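Local coordinates for biofilm-surface layer protein A (Bacillus subtilis, PDB 4BHU) that self-polymerizes into a stable layer on the surface of biofilms, making them hydrophobic and supporting complex colony architecture, at residues A50-T55 with T64-N69; D54-N59 with V73-A78. The protein carries 1 engineered substitution. All coordinates share one frame; numbering follows the deposited sequence.

Interaction 1 (A50-T55 with T64-N69)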
loop_
_atom_site.group_PDB
_atom_site.type_symbol
_atom_site.label_atom_id
_atom_site.label_comp_id
_atom_site.label_asym_id
_atom_site.label_seq_id
_atom_site.Cartn_x
_atom_site.Cartn_y
_atom_site.Cartn_z
ATOM N N ALA I 50 35.305 -20.862 -18.873
ATOM C CA ALA I 50 34.930 -19.465 -18.738
ATOM C C ALA I 50 35.759 -18.847 -17.645
ATOM O O ALA I 50 36.163 -19.533 -16.697
ATOM C CB ALA I 50 33.411 -19.318 -18.415
ATOM N N ASN I 51 35.994 -17.546 -17.779
ATOM C CA ASN I 51 36.655 -16.762 -16.751
ATOM C C ASN I 51 36.012 -15.386 -16.725
ATOM O O ASN I 51 35.082 -15.122 -17.494
ATOM C CB ASN I 51 38.168 -16.681 -17.003
ATOM C CG ASN I 51 38.519 -16.007 -18.318
ATOM O OD1 ASN I 51 37.971 -14.962 -18.675
ATOM N ND2 ASN I 51 39.460 -16.601 -19.042
ATOM N N THR I 52 36.499 -14.519 -15.844
ATOM C CA THR I 52 35.871 -13.223 -15.596
ATOM C C THR I 52 36.104 -12.196 -16.700
ATOM O O THR I 52 35.650 -11.064 -16.576
ATOM C CB THR I 52 36.356 -12.631 -14.271
ATOM O OG1 THR I 52 37.784 -12.532 -14.299
ATOM C CG2 THR I 52 35.940 -13.520 -13.113
ATOM N N LYS I 53 36.821 -12.579 -17.759
ATOM C CA LYS I 53 36.935 -11.730 -18.951
ATOM C C LYS I 53 35.801 -12.064 -19.917
ATOM O O LYS I 53 35.535 -11.332 -20.862
ATOM C CB LYS I 53 38.294 -11.899 -19.658
ATOM C CG LYS I 53 39.483 -11.209 -18.967
ATOM C CD LYS I 53 40.849 -11.634 -19.578
ATOM C CE LYS I 53 41.118 -10.996 -20.960
ATOM N NZ LYS I 53 42.417 -11.427 -21.597
ATOM N N ASP I 54 35.134 -13.187 -19.682
ATOM C CA ASP I 54 33.965 -13.530 -20.475
ATOM C C ASP I 54 32.760 -12.765 -19.944
ATOM O O ASP I 54 32.810 -12.198 -18.860
ATOM C CB ASP I 54 33.760 -15.041 -20.459
ATOM C CG ASP I 54 34.938 -15.775 -21.085
ATOM O OD1 ASP I 54 35.439 -15.282 -22.119
ATOM O OD2 ASP I 54 35.392 -16.806 -20.541
ATOM N N THR I 55 31.680 -12.731 -20.708
ATOM C CA THR I 55 30.556 -11.896 -20.342
ATOM C C THR I 55 29.248 -12.627 -20.547
ATOM O O THR I 55 29.135 -13.515 -21.405
ATOM C CB THR I 55 30.525 -10.574 -21.173
ATOM O OG1 THR I 55 30.251 -10.874 -22.546
ATOM C CG2 THR I 55 31.860 -9.814 -21.075
ATOM N N THR I 64 31.953 -16.024 -8.426
ATOM C CA THR I 64 30.963 -16.924 -7.829
ATOM C C THR I 64 30.050 -17.534 -8.884
ATOM O O THR I 64 29.314 -18.473 -8.615
ATOM C CB THR I 64 30.072 -16.183 -6.828
ATOM O OG1 THR I 64 29.443 -15.083 -7.496
ATOM C CG2 THR I 64 30.896 -15.668 -5.664
ATOM N N GLN I 65 30.076 -16.975 -10.083
ATOM C CA GLN I 65 29.262 -17.487 -11.178
ATOM C C GLN I 65 29.945 -18.576 -11.985
ATOM O O GLN I 65 29.322 -19.210 -12.843
ATOM C CB GLN I 65 28.873 -16.347 -12.120
ATOM C CG GLN I 65 27.925 -15.348 -11.488
ATOM C CD GLN I 65 27.621 -14.147 -12.389
ATOM O OE1 GLN I 65 28.389 -13.818 -13.288
ATOM N NE2 GLN I 65 26.499 -13.484 -12.129
ATOM N N ILE I 66 31.224 -18.799 -11.719
ATOM C CA ILE I 66 31.987 -19.787 -12.469
ATOM C C ILE I 66 32.451 -20.895 -11.525
ATOM O O ILE I 66 33.059 -20.617 -10.490
ATOM C CB ILE I 66 33.227 -19.150 -13.120
ATOM C CG1 ILE I 66 32.808 -18.018 -14.053
ATOM C CG2 ILE I 66 34.010 -20.206 -13.908
ATOM C CD1 ILE I 66 33.936 -17.115 -14.465
ATOM N N LEU I 67 32.165 -22.142 -11.869
ATOM C CA LEU I 67 32.681 -23.246 -11.065
ATOM C C LEU I 67 32.961 -24.497 -11.901
ATOM O O LEU I 67 32.911 -24.461 -13.129
ATOM C CB LEU I 67 31.695 -23.563 -9.944
ATOM C CG LEU I 67 30.281 -23.818 -10.440
ATOM C CD1 LEU I 67 29.740 -25.062 -9.751
ATOM C CD2 LEU I 67 29.382 -22.590 -10.190
ATOM N N ASN I 68 33.251 -25.613 -11.233
ATOM C CA ASN I 68 33.498 -26.859 -11.953
ATOM C C ASN I 68 34.674 -26.662 -12.919
ATOM O O ASN I 68 34.630 -27.063 -14.086
ATOM C CB ASN I 68 32.236 -27.290 -12.698
ATOM C CG ASN I 68 32.376 -28.646 -13.352
ATOM O OD1 ASN I 68 33.233 -29.454 -12.972
ATOM N ND2 ASN I 68 31.538 -28.900 -14.352
ATOM N N ASN I 69 35.721 -26.027 -12.404
ATOM C CA ASN I 69 36.953 -25.803 -13.157
ATOM C C ASN I 69 36.692 -25.026 -14.445
ATOM O O ASN I 69 37.183 -25.382 -15.520
ATOM C CB ASN I 69 37.638 -27.138 -13.439
ATOM C CG ASN I 69 37.929 -27.924 -12.157
ATOM O OD1 ASN I 69 37.622 -29.115 -12.061
ATOM N ND2 ASN I 69 38.487 -27.244 -11.156
#
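Ile66 meets the loop at residues 50-55 with both of its side-chain branches, and nearly all of this small contact passes through it. Its CD1 lies against the backbone where Asn51 joins Thr52, 3.5 Å from Asn51 C, and Thr52 adds its methyl loosely, with CG2 at 4.3 Å from Ile66 CD1. The other branch goes to the preceding residue: Ile66 CG2 sits 3.6 Å from Ala50 O. The first torsion (chi1 -59°) sets CG1 beside the backbone N and CG2 beside the carbonyl carbon, and the extended second torsion carries CD1 out to the loop. No hydrogen bond links the segments; the methyls pack on main chain.

That main chain is kept in shape from the far side. Residues Asn51 to Asp54 form a type I beta turn, closed by Asp54 N to Asn51 O at 2.9 Å. Inside it Asn51 OD1 accepts from Lys53 N at 2.8 Å, while Asp54 OD2 takes Asn51 N at 2.9 Å, met on the anti side and 31° out of the carboxylate plane. Lys94 makes a salt bridge to the same OD2, and Asn92 N binds OD1, tying the buried carboxylate to strand 90-95.

An Asx turn within a type I beta turn thus presents its backbone to an isoleucine on strand 66-67, an outer strand of the five-stranded antiparallel sheet in this BslA domain.

Interaction 2 (D54-N59 with V73-A78). Engineered in segment 54-59: Met56 (natural residue Leu).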
loop_
_atom_site.group_PDB
_atom_site.type_symbol
_atom_site.label_atom_id
_atom_site.label_comp_id
_atom_site.label_asym_id
_atom_site.label_seq_id
_atom_site.Cartn_x
_atom_site.Cartn_y
_atom_site.Cartn_z
ATOM N N ASP I 54 35.134 -13.187 -19.682
ATOM C CA ASP I 54 33.965 -13.530 -20.475
ATOM C C ASP I 54 32.760 -12.765 -19.944
ATOM O O ASP I 54 32.810 -12.198 -18.860
ATOM C CB ASP I 54 33.760 -15.041 -20.459
ATOM C CG ASP I 54 34.938 -15.775 -21.085
ATOM O OD1 ASP I 54 35.439 -15.282 -22.119
ATOM O OD2 ASP I 54 35.392 -16.806 -20.541
ATOM N N THR I 55 31.680 -12.731 -20.708
ATOM C CA THR I 55 30.556 -11.896 -20.342
ATOM C C THR I 55 29.248 -12.627 -20.547
ATOM O O THR I 55 29.135 -13.515 -21.405
ATOM C CB THR I 55 30.525 -10.574 -21.173
ATOM O OG1 THR I 55 30.251 -10.874 -22.546
ATOM C CG2 THR I 55 31.860 -9.814 -21.075
HETATM N N MSE I 56 28.263 -12.252 -19.736
HETATM C CA MSE I 56 26.890 -12.698 -19.891
HETATM C C MSE I 56 26.026 -11.451 -20.149
HETATM O O MSE I 56 26.009 -10.529 -19.330
HETATM C CB MSE I 56 26.446 -13.372 -18.603
HETATM C CG MSE I 56 25.080 -13.938 -18.644
HETATM SE SE MSE I 56 25.053 -15.554 -19.734
HETATM C CE MSE I 56 25.943 -16.799 -18.480
ATOM N N ASN I 57 25.300 -11.435 -21.262
ATOM C CA ASN I 57 24.574 -10.237 -21.695
ATOM C C ASN I 57 25.384 -8.944 -21.511
ATOM O O ASN I 57 24.865 -7.935 -21.036
ATOM C CB ASN I 57 23.217 -10.122 -20.976
ATOM C CG ASN I 57 22.246 -11.233 -21.364
ATOM O OD1 ASN I 57 22.456 -11.954 -22.338
ATOM N ND2 ASN I 57 21.163 -11.364 -20.605
ATOM N N GLY I 58 26.662 -8.981 -21.875
ATOM C CA GLY I 58 27.495 -7.784 -21.855
ATOM C C GLY I 58 28.131 -7.441 -20.514
ATOM O O GLY I 58 28.956 -6.522 -20.426
ATOM N N ASN I 59 27.766 -8.174 -19.465
ATOM C CA ASN I 59 28.373 -7.994 -18.146
ATOM C C ASN I 59 29.455 -9.065 -17.895
ATOM O O ASN I 59 29.252 -10.238 -18.199
ATOM C CB ASN I 59 27.300 -8.074 -17.039
ATOM C CG ASN I 59 26.171 -7.034 -17.208
ATOM O OD1 ASN I 59 24.995 -7.337 -17.012
ATOM N ND2 ASN I 59 26.532 -5.820 -17.560
ATOM N N VAL I 73 28.723 -22.203 -15.755
ATOM C CA VAL I 73 28.415 -20.806 -15.493
ATOM C C VAL I 73 26.979 -20.749 -14.997
ATOM O O VAL I 73 26.062 -21.207 -15.682
ATOM C CB VAL I 73 28.601 -19.935 -16.750
ATOM C CG1 VAL I 73 28.232 -18.500 -16.444
ATOM C CG2 VAL I 73 30.056 -20.019 -17.250
ATOM N N ARG I 74 26.815 -20.195 -13.799
ATOM C CA ARG I 74 25.555 -20.211 -13.061
ATOM C C ARG I 74 25.146 -18.802 -12.654
ATOM O O ARG I 74 25.914 -18.087 -11.989
ATOM C CB ARG I 74 25.756 -21.011 -11.796
ATOM C CG ARG I 74 24.729 -22.045 -11.525
ATOM C CD ARG I 74 25.210 -22.903 -10.377
ATOM N NE ARG I 74 25.332 -24.298 -10.770
ATOM C CZ ARG I 74 25.763 -25.256 -9.963
ATOM N NH1 ARG I 74 26.119 -24.955 -8.724
ATOM N NH2 ARG I 74 25.842 -26.507 -10.396
ATOM N N VAL I 75 23.936 -18.410 -13.049
ATOM C CA VAL I 75 23.383 -17.112 -12.684
ATOM C C VAL I 75 21.991 -17.279 -12.101
ATOM O O VAL I 75 21.024 -17.508 -12.844
ATOM C CB VAL I 75 23.300 -16.186 -13.879
ATOM C CG1 VAL I 75 22.844 -14.809 -13.420
ATOM C CG2 VAL I 75 24.664 -16.089 -14.567
ATOM N N PRO I 76 21.899 -17.222 -10.769
ATOM C CA PRO I 76 20.597 -17.324 -10.128
ATOM C C PRO I 76 19.784 -16.118 -10.569
ATOM O O PRO I 76 20.323 -15.005 -10.693
ATOM C CB PRO I 76 20.941 -17.301 -8.627
ATOM C CG PRO I 76 22.357 -17.817 -8.560
ATOM C CD PRO I 76 22.996 -17.211 -9.774
ATOM N N LEU I 77 18.510 -16.367 -10.861
ATOM C CA LEU I 77 17.670 -15.394 -11.533
ATOM C C LEU I 77 17.051 -14.433 -10.508
ATOM O O LEU I 77 15.923 -14.624 -10.045
ATOM C CB LEU I 77 16.586 -16.106 -12.372
ATOM C CG LEU I 77 16.673 -16.288 -13.895
ATOM C CD1 LEU I 77 17.977 -15.866 -14.583
ATOM C CD2 LEU I 77 16.314 -17.722 -14.269
ATOM N N ALA I 78 17.812 -13.407 -10.148
ATOM C CA ALA I 78 17.266 -12.253 -9.434
ATOM C C ALA I 78 16.174 -11.553 -10.256
ATOM O O ALA I 78 16.077 -11.708 -11.478
ATOM C CB ALA I 78 18.390 -11.252 -9.096
#
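Met56, a selenomethionine at an engineered position where the natural protein has leucine, crosses to strand 72-76 and touches Val73 and Val75 with its terminal methyl. On the way to it the chain passes Asp54, whose backbone hydrogen-bonds with Leu61, and Thr55, whose backbone pairs with Lys90.

Met56 sets out from its backbone toward the facing strand. CG stands anti to the backbone N (chi1 -177°), which sends the side chain off across the gap; bends at the next two torsions, 73° and 75°, then swing the SE-CE bond round to face the strand, with the methyl nearer Val73. Met56 and Val73 slide past one another in opposite directions, with Met56 CE 3.5 Å from Val73 CG1. Val75 is met differently, tip to tip, with its CG2 at a looser 4.2 Å from Met56 CE. Both valines lie on the same face of the strand, two residues apart, and one methyl serves both. The backbones themselves stay well separated, 9.2 Å between Met56 CA and Val75 CA.

Beyond Met56 the chain reverses through Asn57 and Gly58 in a type I' turn. Met56 N gives a bond of 2.7 Å to Asn59 O, and Asn59 N returns one of 2.9 Å to Met56 O. Asn57 also fastens the turn outward, through ND2 to the carbonyl of Glu86 and through OD1 to the backbone N of the dimethyl-lysine at position 88.

Leu61, Phe42 and Phe87 also pack around the Met56 side chain, while Ala50 touches Val73 and Leu81 touches Val75; all three residues of the contact are buried. The motif is a two-residue type I' beta-hairpin, strands 55-56 and 59-60, whose engineered selenomethionine packs on the inward-facing valines of strand 72-76 in the antiparallel sheet.

Leaving strand 39-43, the chain enters interaction 1 at residues 50-55 and runs straight on into 54-59, the first half of interaction 2; Asp54 and Thr55 belong to both. After the small hairpin it reaches 64-69, which closes the shorter loop of interaction 1, and then 73-78, which closes interaction 2. The two loops therefore cross, neither lying inside the other. Strands 66-67 and 72-76 are sheet neighbours, and Gln65 O probably accepts a hydrogen bond from Arg74 N at 2.9 Å, while Ala50 packs on Val73. Together the contacts tie the loop and hairpin at 50-60 to one edge region of the five-stranded sheet.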